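Local coordinates for Sca-family protein (Rickettsia rickettsii, PDB 4LQ8), which is a rickettsial surface cell antigen, of which this chain is the N-terminal head domain, and is probably involved in cell adhesion, at residues 204-209 with 290-295; 220-225 with 242-247. All coordinates share one frame; numbering follows the deposited sequence.

Contact 1: residues 204-209 with 290-295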
ATOM      1  N   LYS A 204     -10.834  18.733  10.069  1.00 30.03           N
ATOM      2  CA  LYS A 204      -9.462  19.207   9.957  1.00 28.59           C
ATOM      3  C   LYS A 204      -9.105  19.413   8.464  1.00 29.06           C
ATOM      4  O   LYS A 204      -8.304  18.654   7.899  1.00 26.97           O
ATOM      5  CB  LYS A 204      -8.490  18.257  10.694  1.00 30.10           C
ATOM      6  CG  LYS A 204      -7.141  18.888  10.943  1.00 39.28           C
ATOM      7  CD  LYS A 204      -6.197  18.013  11.754  1.00 39.26           C
ATOM      8  CE  LYS A 204      -4.806  18.595  11.615  1.00 33.64           C
ATOM      9  NZ  LYS A 204      -3.861  17.998  12.584  1.00 42.07           N
ATOM     10  N   PRO A 205      -9.710  20.413   7.776  1.00 24.34           N
ATOM     11  CA  PRO A 205      -9.366  20.596   6.343  1.00 23.17           C
ATOM     12  C   PRO A 205      -7.900  21.025   6.185  1.00 28.53           C
ATOM     13  O   PRO A 205      -7.304  21.674   7.069  1.00 27.08           O
ATOM     14  CB  PRO A 205     -10.312  21.719   5.889  1.00 24.94           C
ATOM     15  CG  PRO A 205     -10.644  22.479   7.151  1.00 29.28           C
ATOM     16  CD  PRO A 205     -10.668  21.441   8.240  1.00 25.09           C
ATOM     17  N   PHE A 206      -7.318  20.639   5.056  1.00 25.91           N
ATOM     18  CA  PHE A 206      -5.966  21.032   4.694  1.00 25.03           C
ATOM     19  C   PHE A 206      -5.851  21.032   3.181  1.00 27.91           C
ATOM     20  O   PHE A 206      -6.634  20.360   2.502  1.00 26.11           O
ATOM     21  CB  PHE A 206      -4.908  20.116   5.356  1.00 24.87           C
ATOM     22  CG  PHE A 206      -4.928  18.676   4.921  1.00 24.04           C
ATOM     23  CD1 PHE A 206      -4.168  18.251   3.834  1.00 23.47           C
ATOM     24  CD2 PHE A 206      -5.716  17.741   5.588  1.00 25.01           C
ATOM     25  CE1 PHE A 206      -4.209  16.931   3.415  1.00 23.26           C
ATOM     26  CE2 PHE A 206      -5.746  16.411   5.172  1.00 25.97           C
ATOM     27  CZ  PHE A 206      -4.959  16.009   4.111  1.00 23.74           C
ATOM     28  N   THR A 207      -4.879  21.767   2.664  1.00 25.70           N
ATOM     29  CA  THR A 207      -4.584  21.838   1.240  1.00 25.46           C
ATOM     30  C   THR A 207      -3.218  21.211   0.956  1.00 30.07           C
ATOM     31  O   THR A 207      -2.251  21.428   1.687  1.00 27.77           O
ATOM     32  CB  THR A 207      -4.650  23.298   0.741  1.00 34.16           C
ATOM     33  OG1 THR A 207      -5.991  23.762   0.875  1.00 31.52           O
ATOM     34  CG2 THR A 207      -4.205  23.446  -0.718  1.00 31.17           C
ATOM     35  N   LEU A 208      -3.149  20.441  -0.121  1.00 29.50           N
ATOM     36  CA  LEU A 208      -1.915  19.852  -0.599  1.00 30.26           C
ATOM     37  C   LEU A 208      -1.709  20.288  -2.052  1.00 37.13           C
ATOM     38  O   LEU A 208      -2.566  20.970  -2.626  1.00 37.18           O
ATOM     39  CB  LEU A 208      -1.875  18.315  -0.399  1.00 29.82           C
ATOM     40  CG  LEU A 208      -3.045  17.478  -0.880  1.00 35.07           C
ATOM     41  CD1 LEU A 208      -3.013  17.327  -2.412  1.00 36.88           C
ATOM     42  CD2 LEU A 208      -3.021  16.094  -0.229  1.00 34.39           C
ATOM     43  N   ALA A 209      -0.569  19.944  -2.636  1.00 34.98           N
ATOM     44  CA  ALA A 209      -0.328  20.320  -4.025  1.00 35.02           C
ATOM     45  C   ALA A 209      -0.031  19.092  -4.851  1.00 38.14           C
ATOM     46  O   ALA A 209       0.625  18.166  -4.366  1.00 35.53           O
ATOM     47  CB  ALA A 209       0.823  21.310  -4.121  1.00 36.16           C
ATOM     48  N   ASP A 290       0.816  11.662  12.488  1.00 26.13           N
ATOM     49  CA  ASP A 290      -0.609  11.752  12.171  1.00 26.32           C
ATOM     50  C   ASP A 290      -0.850  12.125  10.706  1.00 30.14           C
ATOM     51  O   ASP A 290      -2.009  12.162  10.274  1.00 30.05           O
ATOM     52  CB  ASP A 290      -1.315  12.749  13.127  1.00 28.97           C
ATOM     53  CG  ASP A 290      -0.785  14.187  13.066  1.00 43.70           C
ATOM     54  OD1 ASP A 290       0.422  14.376  12.768  1.00 44.07           O
ATOM     55  OD2 ASP A 290      -1.564  15.112  13.348  1.00 53.30           O
ATOM     56  N   ALA A 291       0.238  12.429   9.943  1.00 25.89           N
ATOM     57  CA  ALA A 291       0.126  12.802   8.523  1.00 23.45           C
ATOM     58  C   ALA A 291      -0.530  11.639   7.712  1.00 24.67           C
ATOM     59  O   ALA A 291      -0.076  10.496   7.771  1.00 23.21           O
ATOM     60  CB  ALA A 291       1.490  13.136   7.959  1.00 23.53           C
ATOM     61  N   ILE A 292      -1.620  11.941   7.002  1.00 20.86           N
ATOM     62  CA  ILE A 292      -2.356  10.958   6.238  1.00 19.80           C
ATOM     63  C   ILE A 292      -1.641  10.633   4.923  1.00 24.15           C
ATOM     64  O   ILE A 292      -1.063  11.514   4.295  1.00 22.33           O
ATOM     65  CB  ILE A 292      -3.859  11.360   6.064  1.00 21.49           C
ATOM     66  CG1 ILE A 292      -4.749  10.134   5.675  1.00 19.73           C
ATOM     67  CG2 ILE A 292      -4.047  12.534   5.106  1.00 21.94           C
ATOM     68  CD1 ILE A 292      -4.863   8.988   6.829  1.00 19.57           C
ATOM     69  N   ALA A 293      -1.677   9.357   4.523  1.00 22.89           N
ATOM     70  CA  ALA A 293      -1.090   8.916   3.264  1.00 21.76           C
ATOM     71  C   ALA A 293      -1.950   9.463   2.145  1.00 24.87           C
ATOM     72  O   ALA A 293      -3.171   9.521   2.273  1.00 22.69           O
ATOM     73  CB  ALA A 293      -1.087   7.384   3.191  1.00 22.14           C
ATOM     74  N   TYR A 294      -1.322   9.884   1.061  1.00 23.88           N
ATOM     75  CA  TYR A 294      -2.053  10.326  -0.126  1.00 23.73           C
ATOM     76  C   TYR A 294      -1.266   9.971  -1.362  1.00 28.58           C
ATOM     77  O   TYR A 294      -0.061   9.695  -1.278  1.00 27.48           O
ATOM     78  CB  TYR A 294      -2.459  11.830  -0.087  1.00 23.37           C
ATOM     79  CG  TYR A 294      -1.366  12.819  -0.415  1.00 22.09           C
ATOM     80  CD1 TYR A 294      -0.584  13.382   0.591  1.00 23.52           C
ATOM     81  CD2 TYR A 294      -1.155  13.248  -1.728  1.00 21.46           C
ATOM     82  CE1 TYR A 294       0.372  14.359   0.300  1.00 23.90           C
ATOM     83  CE2 TYR A 294      -0.179  14.195  -2.034  1.00 21.73           C
ATOM     84  CZ  TYR A 294       0.572  14.761  -1.016  1.00 29.80           C
ATOM     85  OH  TYR A 294       1.514  15.706  -1.335  1.00 29.64           O
ATOM     86  N   ILE A 295      -1.960   9.975  -2.506  1.00 25.85           N
ATOM     87  CA  ILE A 295      -1.396   9.686  -3.817  1.00 26.50           C
ATOM     88  C   ILE A 295      -2.089  10.566  -4.847  1.00 32.63           C
ATOM     89  O   ILE A 295      -3.246  10.957  -4.679  1.00 33.63           O
ATOM     90  CB  ILE A 295      -1.547   8.166  -4.224  1.00 28.81           C
ATOM     91  CG1 ILE A 295      -3.009   7.704  -4.115  1.00 28.91           C
ATOM     92  CG2 ILE A 295      -0.629   7.245  -3.390  1.00 30.47           C
ATOM     93  CD1 ILE A 295      -3.458   6.936  -5.141  1.00 38.60           C
TER
HETATM   94  O   HOH W   1       1.595  18.532  -0.862  1.00 35.06           O
HETATM   95  O   HOH W   2       2.201  16.070  -3.935  1.00 38.55           O
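Strands 206-209 and 292-295 face each other across about 10 Å, their axes crossing at -40°, a spacing too wide for backbone pairing, so side chains and two waters make the link. The most intimate meeting is that of Leu208 with Tyr294, which reach toward each other tip to tip. Methyl CD2 of Leu208 stands over the centre of the Tyr294 ring, 3.5 Å from its centroid and 5° off the ring normal, so the six ring carbons are almost equally far from it: a nearly axial CH-pi contact. Both residues point toward the other strand, and the first torsion, with CG in the crowded position between backbone N and carbonyl carbon, sets the final placement of methyl and ring. Ile301, on strand 300-304, which pairs with 292-297, touches both.

The phenol oxygen continues the link through water. One water accepts from Ala209 N and lies 2.9 Å from Tyr294 OH; a second, in the plane of the ring at its edge, donates to Ala209 O and sits 2.7 Å from Tyr294 OH. The backbone of Ala209 is thus tied through both its N-H and its carbonyl to one hydroxyl, whose direct distance to Ala209 O is 4.0 Å.

Two residues earlier on each strand, Phe206 and Ile292 cross at about a right angle, the ring tip CZ meeting branch CG2 at 3.7 Å. Beyond them, at an exposed end, the extended chain of Lys204 brings NZ to 3.8 Å from Asp290 OD2, a long and presumably weak salt bridge. Phe206 and Leu208 both rest on Ile218 of the adjacent strand in their own sheet, while Tyr294 touches Lys283 in the other. Apolar residues spaced two apart on each strand, meeting between separate sheets, are the mark of face-to-face beta-sheet packing.

Contact 2: residues 220-225 with 242-247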
ATOM      1  N   SER A 220     -12.206  15.763   3.775  1.00 28.75           N
ATOM      2  CA  SER A 220     -12.490  14.598   4.616  1.00 27.67           C
ATOM      3  C   SER A 220     -11.555  13.468   4.239  1.00 28.28           C
ATOM      4  O   SER A 220     -11.228  13.302   3.065  1.00 27.37           O
ATOM      5  CB  SER A 220     -13.945  14.148   4.452  1.00 31.53           C
ATOM      6  OG  SER A 220     -14.279  13.108   5.350  1.00 38.88           O
ATOM      7  N   TYR A 221     -11.134  12.680   5.238  1.00 23.22           N
ATOM      8  CA  TYR A 221     -10.283  11.513   5.030  1.00 22.50           C
ATOM      9  C   TYR A 221     -10.537  10.545   6.178  1.00 26.64           C
ATOM     10  O   TYR A 221     -11.197  10.912   7.152  1.00 25.56           O
ATOM     11  CB  TYR A 221      -8.770  11.885   4.917  1.00 23.13           C
ATOM     12  CG  TYR A 221      -8.156  12.420   6.194  1.00 24.39           C
ATOM     13  CD1 TYR A 221      -7.592  11.561   7.135  1.00 26.08           C
ATOM     14  CD2 TYR A 221      -8.136  13.784   6.463  1.00 25.61           C
ATOM     15  CE1 TYR A 221      -7.012  12.044   8.308  1.00 25.46           C
ATOM     16  CE2 TYR A 221      -7.554  14.284   7.634  1.00 26.49           C
ATOM     17  CZ  TYR A 221      -6.978  13.409   8.542  1.00 30.90           C
ATOM     18  OH  TYR A 221      -6.477  13.876   9.728  1.00 31.86           O
ATOM     19  N   ARG A 222     -10.035   9.308   6.058  1.00 22.12           N
ATOM     20  CA  ARG A 222     -10.202   8.342   7.136  1.00 22.26           C
ATOM     21  C   ARG A 222      -8.865   7.701   7.461  1.00 26.79           C
ATOM     22  O   ARG A 222      -7.923   7.717   6.648  1.00 26.23           O
ATOM     23  CB  ARG A 222     -11.249   7.266   6.781  1.00 20.08           C
ATOM     24  CG  ARG A 222     -10.744   6.359   5.634  1.00 25.74           C
ATOM     25  CD  ARG A 222     -11.646   5.192   5.362  1.00 25.79           C
ATOM     26  NE  ARG A 222     -11.199   4.470   4.166  1.00 22.92           N
ATOM     27  CZ  ARG A 222     -11.681   3.293   3.808  1.00 35.03           C
ATOM     28  NH1 ARG A 222     -12.585   2.681   4.566  1.00 25.21           N
ATOM     29  NH2 ARG A 222     -11.259   2.709   2.698  1.00 20.19           N
ATOM     30  N   GLU A 223      -8.788   7.119   8.635  1.00 24.91           N
ATOM     31  CA  GLU A 223      -7.609   6.359   9.024  1.00 25.77           C
ATOM     32  C   GLU A 223      -8.064   5.099   9.730  1.00 27.68           C
ATOM     33  O   GLU A 223      -8.966   5.147  10.569  1.00 26.99           O
ATOM     34  CB  GLU A 223      -6.627   7.188   9.879  1.00 27.20           C
ATOM     35  CG  GLU A 223      -7.233   7.749  11.150  1.00 33.33           C
ATOM     36  CD  GLU A 223      -6.345   8.750  11.855  1.00 52.82           C
ATOM     37  OE1 GLU A 223      -5.908   8.465  12.993  1.00 57.08           O
ATOM     38  OE2 GLU A 223      -6.048   9.802  11.250  1.00 46.63           O
ATOM     39  N   ILE A 224      -7.444   3.970   9.388  1.00 25.13           N
ATOM     40  CA  ILE A 224      -7.780   2.703  10.037  1.00 24.95           C
ATOM     41  C   ILE A 224      -6.648   2.297  10.971  1.00 29.96           C
ATOM     42  O   ILE A 224      -5.474   2.387  10.606  1.00 29.42           O
ATOM     43  CB  ILE A 224      -8.195   1.617   9.011  1.00 26.63           C
ATOM     44  CG1 ILE A 224      -9.511   2.032   8.321  1.00 25.13           C
ATOM     45  CG2 ILE A 224      -8.311   0.233   9.685  1.00 27.55           C
ATOM     46  CD1 ILE A 224      -9.771   1.382   6.975  1.00 23.30           C
ATOM     47  N   ASP A 225      -7.003   1.888  12.189  1.00 27.59           N
ATOM     48  CA  ASP A 225      -6.011   1.487  13.169  1.00 27.68           C
ATOM     49  C   ASP A 225      -5.584   0.023  12.944  1.00 29.91           C
ATOM     50  O   ASP A 225      -5.926  -0.855  13.718  1.00 29.44           O
ATOM     51  CB  ASP A 225      -6.540   1.744  14.590  1.00 31.26           C
ATOM     52  CG  ASP A 225      -5.479   1.716  15.677  1.00 49.87           C
ATOM     53  OD1 ASP A 225      -4.277   1.846  15.345  1.00 51.38           O
ATOM     54  OD2 ASP A 225      -5.851   1.612  16.865  1.00 62.33           O
ATOM     55  N   VAL A 242     -10.000   0.790   0.154  1.00 22.64           N
ATOM     56  CA  VAL A 242     -10.021   1.677  -1.006  1.00 22.66           C
ATOM     57  C   VAL A 242      -9.562   3.121  -0.650  1.00 26.08           C
ATOM     58  O   VAL A 242      -9.803   3.626   0.458  1.00 25.72           O
ATOM     59  CB  VAL A 242     -11.402   1.627  -1.733  1.00 26.38           C
ATOM     60  CG1 VAL A 242     -12.495   2.376  -0.945  1.00 26.19           C
ATOM     61  CG2 VAL A 242     -11.296   2.150  -3.169  1.00 25.71           C
ATOM     62  N   ALA A 243      -8.895   3.755  -1.610  1.00 22.27           N
ATOM     63  CA  ALA A 243      -8.459   5.147  -1.530  1.00 23.23           C
ATOM     64  C   ALA A 243      -9.716   6.018  -1.552  1.00 28.46           C
ATOM     65  O   ALA A 243     -10.713   5.621  -2.156  1.00 28.93           O
ATOM     66  CB  ALA A 243      -7.599   5.469  -2.743  1.00 24.04           C
ATOM     67  N   LEU A 244      -9.695   7.169  -0.880  1.00 23.60           N
ATOM     68  CA  LEU A 244     -10.858   8.057  -0.897  1.00 23.64           C
ATOM     69  C   LEU A 244     -10.507   9.296  -1.682  1.00 28.60           C
ATOM     70  O   LEU A 244      -9.368   9.772  -1.598  1.00 27.81           O
ATOM     71  CB  LEU A 244     -11.287   8.479   0.525  1.00 23.80           C
ATOM     72  CG  LEU A 244     -11.913   7.420   1.428  1.00 28.21           C
ATOM     73  CD1 LEU A 244     -12.326   8.035   2.752  1.00 29.51           C
ATOM     74  CD2 LEU A 244     -13.130   6.747   0.777  1.00 27.34           C
ATOM     75  N   LYS A 245     -11.500   9.877  -2.366  1.00 24.93           N
ATOM     76  CA  LYS A 245     -11.340  11.139  -3.089  1.00 25.23           C
ATOM     77  C   LYS A 245     -11.172  12.288  -2.078  1.00 27.69           C
ATOM     78  O   LYS A 245     -11.408  12.077  -0.883  1.00 26.09           O
ATOM     79  CB  LYS A 245     -12.551  11.389  -4.007  1.00 27.68           C
ATOM     80  CG  LYS A 245     -12.725  10.309  -5.086  1.00 32.28           C
ATOM     81  CD  LYS A 245     -13.621  10.771  -6.220  1.00 40.12           C
ATOM     82  CE  LYS A 245     -15.079  10.591  -5.939  1.00 56.46           C
ATOM     83  NZ  LYS A 245     -15.924  11.225  -6.987  1.00 70.86           N
ATOM     84  N   ALA A 246     -10.791  13.500  -2.551  1.00 25.97           N
ATOM     85  CA  ALA A 246     -10.576  14.691  -1.686  1.00 25.88           C
ATOM     86  C   ALA A 246     -11.768  15.044  -0.782  1.00 29.93           C
ATOM     87  O   ALA A 246     -11.554  15.604   0.292  1.00 29.66           O
ATOM     88  CB  ALA A 246     -10.177  15.906  -2.523  1.00 26.56           C
ATOM     89  N   ASP A 247     -13.005  14.712  -1.203  1.00 26.73           N
ATOM     90  CA  ASP A 247     -14.220  15.021  -0.414  1.00 26.78           C
ATOM     91  C   ASP A 247     -14.653  13.826   0.469  1.00 30.01           C
ATOM     92  O   ASP A 247     -15.767  13.813   0.986  1.00 30.37           O
ATOM     93  CB  ASP A 247     -15.373  15.477  -1.350  1.00 28.66           C
ATOM     94  CG  ASP A 247     -15.871  14.427  -2.354  1.00 39.82           C
ATOM     95  OD1 ASP A 247     -15.360  13.289  -2.337  1.00 36.40           O
ATOM     96  OD2 ASP A 247     -16.747  14.762  -3.183  1.00 50.28           O
TER
HETATM   97  O   HOH W   3      -9.649  12.031   1.312  1.00 20.99           O
HETATM   98  O   HOH W   4      -9.045   5.675   2.645  1.00 21.17           O
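A junction between two beta sheets is made here: strand 215-224 of the antiparallel sheet is met by the end of strand 236-245, which belongs to the mixed sheet, with one arginine as the main link. Their touching parts run nearly antiparallel, 157° apart, but water and side chains do most of the joining.

Arg222 has the most surface buried. Its CG takes the crowded position between backbone N and carbonyl carbon (chi1 68°), and from there the chain runs extended to NE, carrying the guanidinium to Val242. NH2 donates to Val242 O over 2.8 Å; the N-H...O angle of 153° makes the bond moderately bent. The acceptor lies close to the guanidinium plane, and the donor approaches in the carbonyl plane on a lone pair. NH1 turns to other partners, forming salt bridges with Glu198 and Asp32; Asp32 also accepts from the backbone N of Val242. These two acids should favour the charged form of the arginine, and together with the carbonyl they limit rotation of the group. Ile224 CD1 covers part of one face of the guanidinium, nearer its border than its middle.

Leu244 points toward the strand of Arg222 and crosses its side chain at about a right angle. The touching branch is CD1, 3.7 Å from Arg222 CG and a little farther from CD, so the leucine packs along CG and CD and reaches as far as NE.

Ser220 contributes mainly backbone. Its CB lies 3.9 Å from Asp247 O, while OG bonds weakly to Val201 O. One water donates to Ser220 O and to Lys245 O, 2.7 and 2.8 Å away, spanning these two oxygens, which are 4.1 Å apart. A second water accepts from Arg222 NE and donates to Val242 O, the same oxygen that Arg222 NH2 grips directly.

From the N terminus, the chain enters contact 1 at 204-209, turns back into strand 215-224 beside it in the same antiparallel sheet, and meets contact 2 at 220-225. Contact 2 closes first, when 242-247 arrives 17 residues on; contact 1 closes only at 290-295, so contact 2 is nested within its loop. Both closing segments belong to the mixed sheet, so both contacts tie it to the antiparallel one. Their centres lie 10 Å apart. Ile292 CD1 comes within 3.3 Å of Arg222 O, and Phe206 CE2 within 3.7 Å of Tyr221 CE2; the contacts adjoin through strand 215-224, the Tyr221 ring on the side of contact 1 and the Arg222 side chain on that of contact 2.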